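Local atomic coordinates of putative decarboxylase involved in desferrioxamine biosynthesis (Erwinia amylovora, PDB entry 5O5C), a protein that binds pyridoxal 5'-phosphate and probably decarboxylates lysine in the biosynthesis of the siderophore desferrioxamine E. Residues L120-M125 with T380-A385; D163-S168 with G339-R344; M295-A300 with D322-D327. All coordinates share one frame; numbering follows the deposited sequence.

Contact 1. Residues L120-M125 with T380-A385. With PLP (pyridoxal-5'-phosphate), chain G.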
loop_
_atom_site.group_PDB
_atom_site.type_symbol
_atom_site.label_atom_id
_atom_site.label_comp_id
_atom_site.label_asym_id
_atom_site.label_seq_id
_atom_site.Cartn_x
_atom_site.Cartn_y
_atom_site.Cartn_z
ATOM N N LEU B 120 -3.073 -9.744 -16.536
ATOM C CA LEU B 120 -1.812 -10.113 -17.188
ATOM C C LEU B 120 -0.626 -9.658 -16.316
ATOM O O LEU B 120 0.245 -10.447 -16.001
ATOM C CB LEU B 120 -1.691 -9.479 -18.586
ATOM C CG LEU B 120 -0.558 -9.925 -19.502
ATOM C CD1 LEU B 120 -0.753 -11.388 -19.891
ATOM C CD2 LEU B 120 -0.480 -9.108 -20.760
ATOM N N ALA B 121 -0.647 -8.398 -15.893
ATOM C CA ALA B 121 0.427 -7.821 -15.038
ATOM C C ALA B 121 0.524 -8.456 -13.635
ATOM O O ALA B 121 1.599 -8.750 -13.143
ATOM C CB ALA B 121 0.223 -6.327 -14.930
ATOM N N GLU B 122 -0.596 -8.648 -12.966
ATOM C CA GLU B 122 -0.582 -9.278 -11.656
ATOM C C GLU B 122 0.009 -10.697 -11.724
ATOM O O GLU B 122 0.739 -11.125 -10.814
ATOM C CB GLU B 122 -1.988 -9.311 -11.033
ATOM C CG GLU B 122 -2.468 -7.957 -10.549
ATOM C CD GLU B 122 -1.750 -7.509 -9.271
ATOM O OE1 GLU B 122 -0.996 -8.285 -8.607
ATOM O OE2 GLU B 122 -1.917 -6.344 -8.939
ATOM N N GLN B 123 -0.307 -11.425 -12.777
ATOM C CA GLN B 123 0.223 -12.790 -12.919
ATOM C C GLN B 123 1.769 -12.842 -12.991
ATOM O O GLN B 123 2.426 -13.704 -12.397
ATOM C CB GLN B 123 -0.364 -13.463 -14.149
ATOM C CG GLN B 123 0.108 -14.927 -14.371
ATOM C CD GLN B 123 -0.488 -15.547 -15.628
ATOM O OE1 GLN B 123 -1.235 -14.872 -16.322
ATOM N NE2 GLN B 123 -0.128 -16.836 -15.958
ATOM N N ILE B 124 2.317 -11.916 -13.764
ATOM C CA ILE B 124 3.768 -11.795 -13.935
ATOM C C ILE B 124 4.399 -11.312 -12.625
ATOM O O ILE B 124 5.375 -11.900 -12.140
ATOM C CB ILE B 124 4.112 -10.834 -15.086
ATOM C CG1 ILE B 124 3.667 -11.472 -16.410
ATOM C CG2 ILE B 124 5.586 -10.473 -15.073
ATOM C CD1 ILE B 124 3.728 -10.612 -17.644
ATOM N N MET B 125 3.799 -10.270 -12.069
ATOM C CA MET B 125 4.162 -9.688 -10.799
ATOM C C MET B 125 4.227 -10.664 -9.612
ATOM O O MET B 125 5.107 -10.532 -8.745
ATOM C CB MET B 125 3.190 -8.573 -10.428
ATOM C CG MET B 125 3.267 -7.325 -11.299
ATOM S SD MET B 125 1.883 -6.195 -10.986
ATOM C CE MET B 125 2.005 -5.984 -9.227
ATOM N N THR B 380 9.582 -1.021 0.939
ATOM C CA THR B 380 9.231 -2.080 0.053
ATOM C C THR B 380 7.916 -1.799 -0.691
ATOM O O THR B 380 6.897 -1.525 -0.066
ATOM C CB THR B 380 9.070 -3.373 0.850
ATOM O OG1 THR B 380 10.324 -3.700 1.357
ATOM C CG2 THR B 380 8.596 -4.498 0.002
ATOM N N ARG B 381 7.953 -1.879 -2.002
ATOM C CA ARG B 381 6.810 -1.515 -2.804
ATOM C C ARG B 381 6.712 -2.376 -4.061
ATOM O O ARG B 381 7.679 -2.580 -4.730
ATOM C CB ARG B 381 6.874 -0.048 -3.155
ATOM C CG ARG B 381 5.572 0.530 -3.654
ATOM C CD ARG B 381 5.743 2.028 -3.904
ATOM N NE ARG B 381 6.228 2.311 -5.265
ATOM C CZ ARG B 381 7.391 2.857 -5.582
ATOM N NH1 ARG B 381 8.312 3.160 -4.662
ATOM N NH2 ARG B 381 7.665 3.072 -6.854
ATOM N N ARG B 382 5.517 -2.837 -4.349
ATOM C CA ARG B 382 5.233 -3.754 -5.427
ATOM C C ARG B 382 5.095 -3.014 -6.756
ATOM O O ARG B 382 4.891 -1.820 -6.801
ATOM C CB ARG B 382 3.994 -4.595 -5.074
ATOM C CG ARG B 382 2.637 -3.917 -5.248
ATOM C CD ARG B 382 1.505 -4.700 -4.649
ATOM N NE ARG B 382 1.345 -5.986 -5.265
ATOM C CZ ARG B 382 0.441 -6.351 -6.182
ATOM N NH1 ARG B 382 -0.495 -5.534 -6.646
ATOM N NH2 ARG B 382 0.486 -7.603 -6.640
ATOM N N PHE B 383 5.290 -3.723 -7.837
ATOM C CA PHE B 383 5.397 -3.141 -9.189
ATOM C C PHE B 383 4.014 -2.845 -9.806
ATOM O O PHE B 383 3.618 -3.369 -10.855
ATOM C CB PHE B 383 6.199 -4.106 -10.020
ATOM C CG PHE B 383 6.582 -3.643 -11.402
ATOM C CD1 PHE B 383 6.508 -2.323 -11.825
ATOM C CD2 PHE B 383 7.046 -4.602 -12.297
ATOM C CE1 PHE B 383 6.860 -1.974 -13.121
ATOM C CE2 PHE B 383 7.406 -4.249 -13.584
ATOM C CZ PHE B 383 7.311 -2.939 -13.992
ATOM N N ASP B 384 3.289 -1.955 -9.142
ATOM C CA ASP B 384 1.911 -1.629 -9.557
ATOM C C ASP B 384 1.855 -1.006 -10.949
ATOM O O ASP B 384 0.906 -1.198 -11.739
ATOM C CB ASP B 384 1.261 -0.761 -8.511
ATOM C CG ASP B 384 0.592 -1.571 -7.385
ATOM O OD1 ASP B 384 0.207 -2.761 -7.644
ATOM O OD2 ASP B 384 0.452 -1.018 -6.246
ATOM N N ALA B 385 2.908 -0.280 -11.275
ATOM C CA ALA B 385 3.024 0.321 -12.585
ATOM C C ALA B 385 2.947 -0.667 -13.744
ATOM O O ALA B 385 2.519 -0.266 -14.835
ATOM C CB ALA B 385 4.304 1.153 -12.677
HETATM N N1 PLP G . 11.667 -2.636 10.001
HETATM C C2 PLP G . 12.626 -3.559 9.729
HETATM C C2A PLP G . 13.394 -4.234 10.824
HETATM C C3 PLP G . 12.903 -3.955 8.343
HETATM O O3 PLP G . 13.876 -4.880 8.098
HETATM C C4 PLP G . 12.123 -3.284 7.273
HETATM C C4A PLP G . 12.331 -3.630 5.846
HETATM C C5 PLP G . 11.103 -2.277 7.699
HETATM C C6 PLP G . 10.922 -2.021 9.061
HETATM C C5A PLP G . 10.248 -1.569 6.662
HETATM O O4P PLP G . 9.346 -2.505 6.060
HETATM P P PLP G . 8.912 -2.401 4.507
HETATM O O1P PLP G . 8.078 -3.653 4.333
HETATM O O2P PLP G . 8.120 -1.114 4.470
HETATM O O3P PLP G . 10.177 -2.414 3.712
#

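Contact 2. Residues D163-S168 with G339-R344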
loop_
_atom_site.group_PDB
_atom_site.type_symbol
_atom_site.label_atom_id
_atom_site.label_comp_id
_atom_site.label_asym_id
_atom_site.label_seq_id
_atom_site.Cartn_x
_atom_site.Cartn_y
_atom_site.Cartn_z
ATOM N N ASP B 163 7.347 15.480 -11.498
ATOM C CA ASP B 163 7.587 14.053 -11.237
ATOM C C ASP B 163 6.477 13.425 -10.394
ATOM O O ASP B 163 5.573 14.123 -9.893
ATOM C CB ASP B 163 8.918 13.914 -10.517
ATOM C CG ASP B 163 9.564 12.533 -10.666
ATOM O OD1 ASP B 163 8.989 11.573 -11.208
ATOM O OD2 ASP B 163 10.695 12.411 -10.187
ATOM N N GLY B 164 6.551 12.115 -10.203
ATOM C CA GLY B 164 5.604 11.442 -9.286
ATOM C C GLY B 164 6.002 10.065 -8.850
ATOM O O GLY B 164 7.082 9.598 -9.162
ATOM N N ILE B 165 5.102 9.395 -8.151
ATOM C CA ILE B 165 5.410 8.117 -7.567
ATOM C C ILE B 165 4.124 7.295 -7.422
ATOM O O ILE B 165 3.048 7.837 -7.290
ATOM C CB ILE B 165 6.127 8.353 -6.227
ATOM C CG1 ILE B 165 6.416 7.057 -5.517
ATOM C CG2 ILE B 165 5.331 9.261 -5.325
ATOM C CD1 ILE B 165 7.590 6.331 -6.066
ATOM N N PHE B 166 4.244 5.980 -7.492
ATOM C CA PHE B 166 3.116 5.142 -7.228
ATOM C C PHE B 166 3.047 4.916 -5.698
ATOM O O PHE B 166 4.054 4.625 -5.029
ATOM C CB PHE B 166 3.209 3.855 -8.000
ATOM C CG PHE B 166 2.649 3.920 -9.398
ATOM C CD1 PHE B 166 3.416 4.381 -10.457
ATOM C CD2 PHE B 166 1.363 3.424 -9.676
ATOM C CE1 PHE B 166 2.900 4.439 -11.750
ATOM C CE2 PHE B 166 0.841 3.468 -10.974
ATOM C CZ PHE B 166 1.611 3.957 -12.008
ATOM N N THR B 167 1.831 5.000 -5.181
ATOM C CA THR B 167 1.510 4.764 -3.780
ATOM C C THR B 167 0.439 3.723 -3.647
ATOM O O THR B 167 -0.052 3.249 -4.639
ATOM C CB THR B 167 0.862 5.997 -3.207
ATOM O OG1 THR B 167 -0.351 6.199 -3.915
ATOM C CG2 THR B 167 1.760 7.183 -3.395
ATOM N N SER B 168 -0.015 3.455 -2.410
ATOM C CA SER B 168 -1.013 2.432 -2.181
ATOM C C SER B 168 -2.331 2.822 -2.720
ATOM O O SER B 168 -3.184 1.972 -2.976
ATOM C CB SER B 168 -1.174 2.089 -0.707
ATOM O OG SER B 168 -1.392 3.151 0.163
ATOM N N GLY B 339 -2.322 3.439 -8.037
ATOM C CA GLY B 339 -2.543 4.820 -7.841
ATOM C C GLY B 339 -1.235 5.495 -7.635
ATOM O O GLY B 339 -0.234 4.852 -7.327
ATOM N N ALA B 340 -1.258 6.783 -7.869
ATOM C CA ALA B 340 -0.058 7.587 -7.919
ATOM C C ALA B 340 -0.288 9.025 -7.537
ATOM O O ALA B 340 -1.431 9.544 -7.619
ATOM C CB ALA B 340 0.556 7.515 -9.317
ATOM N N PHE B 341 0.823 9.635 -7.097
ATOM C CA PHE B 341 0.898 11.026 -6.611
ATOM C C PHE B 341 1.868 11.834 -7.477
ATOM O O PHE B 341 2.968 11.385 -7.742
ATOM C CB PHE B 341 1.396 11.011 -5.181
ATOM C CG PHE B 341 1.628 12.354 -4.628
ATOM C CD1 PHE B 341 0.574 13.181 -4.387
ATOM C CD2 PHE B 341 2.917 12.830 -4.430
ATOM C CE1 PHE B 341 0.757 14.457 -3.934
ATOM C CE2 PHE B 341 3.116 14.105 -3.931
ATOM C CZ PHE B 341 2.029 14.930 -3.713
ATOM N N PHE B 342 1.470 13.032 -7.891
ATOM C CA PHE B 342 2.244 13.848 -8.792
ATOM C C PHE B 342 2.529 15.209 -8.209
ATOM O O PHE B 342 1.643 15.787 -7.622
ATOM C CB PHE B 342 1.523 14.010 -10.103
ATOM C CG PHE B 342 1.347 12.729 -10.814
ATOM C CD1 PHE B 342 0.289 11.913 -10.508
ATOM C CD2 PHE B 342 2.298 12.292 -11.714
ATOM C CE1 PHE B 342 0.151 10.712 -11.101
ATOM C CE2 PHE B 342 2.175 11.060 -12.294
ATOM C CZ PHE B 342 1.106 10.265 -11.990
ATOM N N VAL B 343 3.752 15.711 -8.435
ATOM C CA VAL B 343 4.151 17.080 -8.061
ATOM C C VAL B 343 4.569 17.977 -9.267
ATOM O O VAL B 343 5.108 17.503 -10.241
ATOM C CB VAL B 343 5.272 17.076 -7.047
ATOM C CG1 VAL B 343 4.757 16.587 -5.696
ATOM C CG2 VAL B 343 6.482 16.273 -7.508
ATOM N N ARG B 344 4.322 19.270 -9.167
ATOM C CA ARG B 344 4.702 20.207 -10.206
ATOM C C ARG B 344 6.249 20.330 -10.243
ATOM O O ARG B 344 6.825 20.361 -11.296
ATOM C CB ARG B 344 4.070 21.558 -9.908
ATOM C CG ARG B 344 4.285 22.596 -10.957
ATOM C CD ARG B 344 3.532 23.899 -10.682
ATOM N NE ARG B 344 3.517 24.574 -11.954
ATOM C CZ ARG B 344 2.470 24.800 -12.728
ATOM N NH1 ARG B 344 1.273 24.408 -12.371
ATOM N NH2 ARG B 344 2.620 25.392 -13.893
HETATM O O HOH W 1 -0.243 1.572 -6.786
#

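Contact 3. Residues M295-A300 with D322-D327. With PLP (pyridoxal-5'-phosphate), chain H.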
loop_
_atom_site.group_PDB
_atom_site.type_symbol
_atom_site.label_atom_id
_atom_site.label_comp_id
_atom_site.label_asym_id
_atom_site.label_seq_id
_atom_site.Cartn_x
_atom_site.Cartn_y
_atom_site.Cartn_z
ATOM N N MET B 295 -1.631 24.482 -4.311
ATOM C CA MET B 295 -2.809 23.894 -4.923
ATOM C C MET B 295 -2.630 22.403 -5.116
ATOM O O MET B 295 -1.747 21.920 -5.858
ATOM C CB MET B 295 -3.169 24.539 -6.245
ATOM C CG MET B 295 -4.619 24.322 -6.644
ATOM S SD MET B 295 -4.876 24.695 -8.384
ATOM C CE MET B 295 -6.561 24.168 -8.625
ATOM N N HIS B 296 -3.482 21.660 -4.436
ATOM C CA HIS B 296 -3.519 20.243 -4.637
ATOM C C HIS B 296 -4.806 19.872 -5.361
ATOM O O HIS B 296 -5.907 20.253 -4.948
ATOM C CB HIS B 296 -3.414 19.534 -3.313
ATOM C CG HIS B 296 -3.689 18.083 -3.416
ATOM N ND1 HIS B 296 -2.940 17.266 -4.224
ATOM C CD2 HIS B 296 -4.647 17.304 -2.858
ATOM C CE1 HIS B 296 -3.366 16.035 -4.091
ATOM N NE2 HIS B 296 -4.437 16.031 -3.312
ATOM N N VAL B 297 -4.674 19.169 -6.474
ATOM C CA VAL B 297 -5.865 18.645 -7.153
ATOM C C VAL B 297 -6.073 17.194 -6.765
ATOM O O VAL B 297 -5.204 16.366 -7.027
ATOM C CB VAL B 297 -5.776 18.855 -8.666
ATOM C CG1 VAL B 297 -6.846 18.087 -9.412
ATOM C CG2 VAL B 297 -5.939 20.319 -8.936
ATOM N N ASP B 298 -7.176 16.892 -6.082
ATOM C CA ASP B 298 -7.559 15.494 -5.800
ATOM C C ASP B 298 -8.357 14.976 -6.974
ATOM O O ASP B 298 -9.527 15.292 -7.126
ATOM C CB ASP B 298 -8.273 15.368 -4.472
ATOM C CG ASP B 298 -8.592 13.945 -4.083
ATOM O OD1 ASP B 298 -8.448 13.004 -4.883
ATOM O OD2 ASP B 298 -9.042 13.751 -2.972
ATOM N N ALA B 299 -7.715 14.162 -7.798
ATOM C CA ALA B 299 -8.325 13.644 -9.017
ATOM C C ALA B 299 -8.577 12.123 -8.973
ATOM O O ALA B 299 -8.566 11.430 -9.982
ATOM C CB ALA B 299 -7.480 14.028 -10.200
ATOM N N ALA B 300 -8.810 11.595 -7.790
ATOM C CA ALA B 300 -8.717 10.178 -7.617
ATOM C C ALA B 300 -9.727 9.504 -8.530
ATOM O O ALA B 300 -9.434 8.482 -9.186
ATOM C CB ALA B 300 -8.937 9.808 -6.148
ATOM N N ASP B 322 -0.064 22.372 -7.858
ATOM C CA ASP B 322 1.259 22.079 -7.291
ATOM C C ASP B 322 1.432 20.568 -7.113
ATOM O O ASP B 322 2.563 20.041 -7.363
ATOM C CB ASP B 322 1.467 22.857 -5.999
ATOM C CG ASP B 322 1.509 24.327 -6.252
ATOM O OD1 ASP B 322 2.458 24.721 -6.918
ATOM O OD2 ASP B 322 0.568 25.048 -5.867
ATOM N N SER B 323 0.329 19.894 -6.716
ATOM C CA SER B 323 0.206 18.403 -6.752
ATOM C C SER B 323 -1.100 17.848 -7.254
ATOM O O SER B 323 -2.105 18.544 -7.280
ATOM C CB SER B 323 0.392 17.792 -5.374
ATOM O OG SER B 323 -0.449 18.427 -4.427
ATOM N N VAL B 324 -1.066 16.562 -7.619
ATOM C CA VAL B 324 -2.214 15.874 -8.182
ATOM C C VAL B 324 -2.226 14.430 -7.684
ATOM O O VAL B 324 -1.166 13.719 -7.740
ATOM C CB VAL B 324 -2.256 15.829 -9.736
ATOM C CG1 VAL B 324 -3.580 15.236 -10.215
ATOM C CG2 VAL B 324 -2.089 17.176 -10.382
ATOM N N THR B 325 -3.379 13.999 -7.204
ATOM C CA THR B 325 -3.582 12.599 -6.887
ATOM C C THR B 325 -4.467 11.937 -7.943
ATOM O O THR B 325 -5.500 12.472 -8.334
ATOM C CB THR B 325 -4.232 12.361 -5.522
ATOM O OG1 THR B 325 -5.584 12.845 -5.562
ATOM C CG2 THR B 325 -3.564 12.992 -4.518
ATOM N N VAL B 326 -4.096 10.725 -8.297
ATOM C CA VAL B 326 -4.702 9.979 -9.394
ATOM C C VAL B 326 -4.936 8.519 -8.974
ATOM O O VAL B 326 -3.970 7.898 -8.529
ATOM C CB VAL B 326 -3.700 9.980 -10.572
ATOM C CG1 VAL B 326 -4.135 9.036 -11.659
ATOM C CG2 VAL B 326 -3.538 11.372 -11.130
ATOM N N ASP B 327 -6.153 7.953 -9.182
ATOM C CA ASP B 327 -6.416 6.505 -8.889
ATOM C C ASP B 327 -6.752 5.724 -10.132
ATOM O O ASP B 327 -7.841 5.856 -10.660
ATOM C CB ASP B 327 -7.549 6.229 -7.888
ATOM C CG ASP B 327 -7.121 6.229 -6.449
ATOM O OD1 ASP B 327 -5.970 6.434 -6.103
ATOM O OD2 ASP B 327 -8.018 6.042 -5.631
HETATM N N1 PLP H . -9.940 11.133 -3.127
HETATM C C2 PLP H . -11.120 10.966 -3.759
HETATM C C2A PLP H . -11.707 12.070 -4.587
HETATM C C3 PLP H . -11.812 9.675 -3.634
HETATM O O3 PLP H . -13.017 9.442 -4.252
HETATM C C4 PLP H . -11.129 8.647 -2.812
HETATM C C4A PLP H . -11.757 7.333 -2.552
HETATM C C5 PLP H . -9.847 8.954 -2.175
HETATM C C6 PLP H . -9.327 10.221 -2.355
HETATM C C5A PLP H . -9.159 7.910 -1.325
HETATM O O4P PLP H . -8.697 6.941 -2.280
HETATM P P PLP H . -8.082 5.481 -1.962
HETATM O O1P PLP H . -9.258 4.668 -1.524
HETATM O O2P PLP H . -7.580 5.004 -3.301
HETATM O O3P PLP H . -7.019 5.570 -0.926
#

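Contact 1. Residues L120-M125 with T380-A385
Glu122 OE2 is gripped by three groups: Arg382 NH1 donates to it at 2.8 Å, Lys387 forms a salt bridge with it, and Thr335 adds a weak hydrogen bond. Glu122 OE1 receives Arg382 NH2 at 2.6 Å in a nearly straight bond. Both oxygens use their syn lone pairs, so the guanidinium meets the carboxylate end-on with two nitrogens, and the two planes lie 14° apart. Arg382 starts from the crowded position between its backbone N and carbonyl carbon (chi1 78°) and bends again, which turns its end to the helix. Arg382 NH1 also reaches Asp384 OD1 at 3.0 Å in a weak, bent bond, while Ser337 holds Asp384 OD2. Lys387 is salt-bridged to both Glu122 and Asp384, so it and Arg382 probably offset the repulsion between these carboxylates. Met125 crosses the arginine at about a right angle; its CE lies 3.3 Å above the guanidinium plane, toward the rim, while its SD comes 3.3 Å from Phe383 O. Phe383 centres an inverse gamma turn, and its ring meets Tyr94 of the second subunit edge-to-face. Thr380 N and OG1 both donate to O3P of the pyridoxal phosphate held by the second subunit, OG1 at 2.7 Å, and Arg382 NE binds Val336 O of that subunit. The buried contact thus ties helix 116-128 to the loop between strand 339-343 and helix 385-394, at the dimer interface.

Contact 2. Residues D163-S168 with G339-R344
Ala340 CB sits over the centre of the Phe166 ring, 4.2 Å from its centroid and 10° off the normal, a CH-pi contact within a non-hydrogen-bonded pair. In the plane of the same ring, at its edge, lies a water that bridges Thr167 O and Gly339 N. Tyr328 also meets this ring, with about 25° between the planes. Phe166 CG is anti to the carbonyl carbon (chi1 -86°), which sets the ring beside its own backbone N and brings CD2 to 3.2 Å from Gly339 O. The Phe341 ring lies on the opposite face of the sheet, with Ile165 CG2 at its edge. Phe342 CD2 lies 4.2 Å from Gly164 CA.

The main chains run antiparallel. Ile165 and Phe341 exchange two hydrogen bonds, each of 2.9 Å between N and O, and Val343 N donates to Asp163 O at 2.8 Å. Asp163 OD1 accepts from Gly164 N, above the carboxylate plane, and forms a salt bridge with Lys375. The ladder thus pairs most of the backbone groups facing across it; on the outer edge Glu145 takes Phe166 N and Lys375 binds Gly164 O, while apolar groups pack this edge of the sheet between helices 140-156 and 170-189.

Contact 3. Residues M295-A300 with D322-D327
Met295 and Asp322 meet just ahead of the parallel ladder, through both main chain and side chain. Met295 N donates at 2.8 Å to Asp322 OD2, which uses its anti lone pair, and Met295 O accepts from two successive amides, Asp322 N at 2.7 Å and Ser323 N. The parallel pattern follows: Val297 N to Ser323 O, Thr325 N to Val297 O, and Ala299 N to Thr325 O.

Polar side chains share one face. His296, with CG anti to the backbone N (chi1 170°), swings its ND1 across to Ser323 OG, 2.8 Å away, in a hydrogen bond that meets the ring at its edge; Asn174 holds NE2. Asp298 OD1 accepts from Ala300 N in an Asx turn and lies 2.9 Å from Thr325 OG1; Asn174 binds Asp298 OD2.

Apolar contacts occupy the opposite face, where Ala299 CB meets Val324 CG1 at 4.1 Å.

The cofactor lies at the C-terminal ends of both strands: Asp298 OD2 is 2.8 Å from its N1, Asp327 OD2 is 2.6 Å from its phosphate O2P, and Ala300 CB lies close to its ring. An aspartate beside the pyridine nitrogen is the signature of the fold type I, aspartate aminotransferase-like PLP site.

All three contacts are buried, but they differ in place and chemistry. Contacts 2 and 3 belong to one mixed sheet: strand 339-343 pairs with 163-167 on one side and 323-327 on the other, and Phe342 N and Arg344 N probably bond to Val324 O and Asp322 O. Contact 3 lies closer to the chain centre and mixes polar side chains with its ladder near the cofactor; contact 2, at the sheet edge, adds mainly aromatic and aliphatic side chains to its ladder. Contact 1 lies farthest from the centre, relies on charged side chains, and reaches the cofactor of the second subunit. Its Arg381 and Ala385 pack against Phe166 of contact 2, whereas contacts 1 and 3 do not touch.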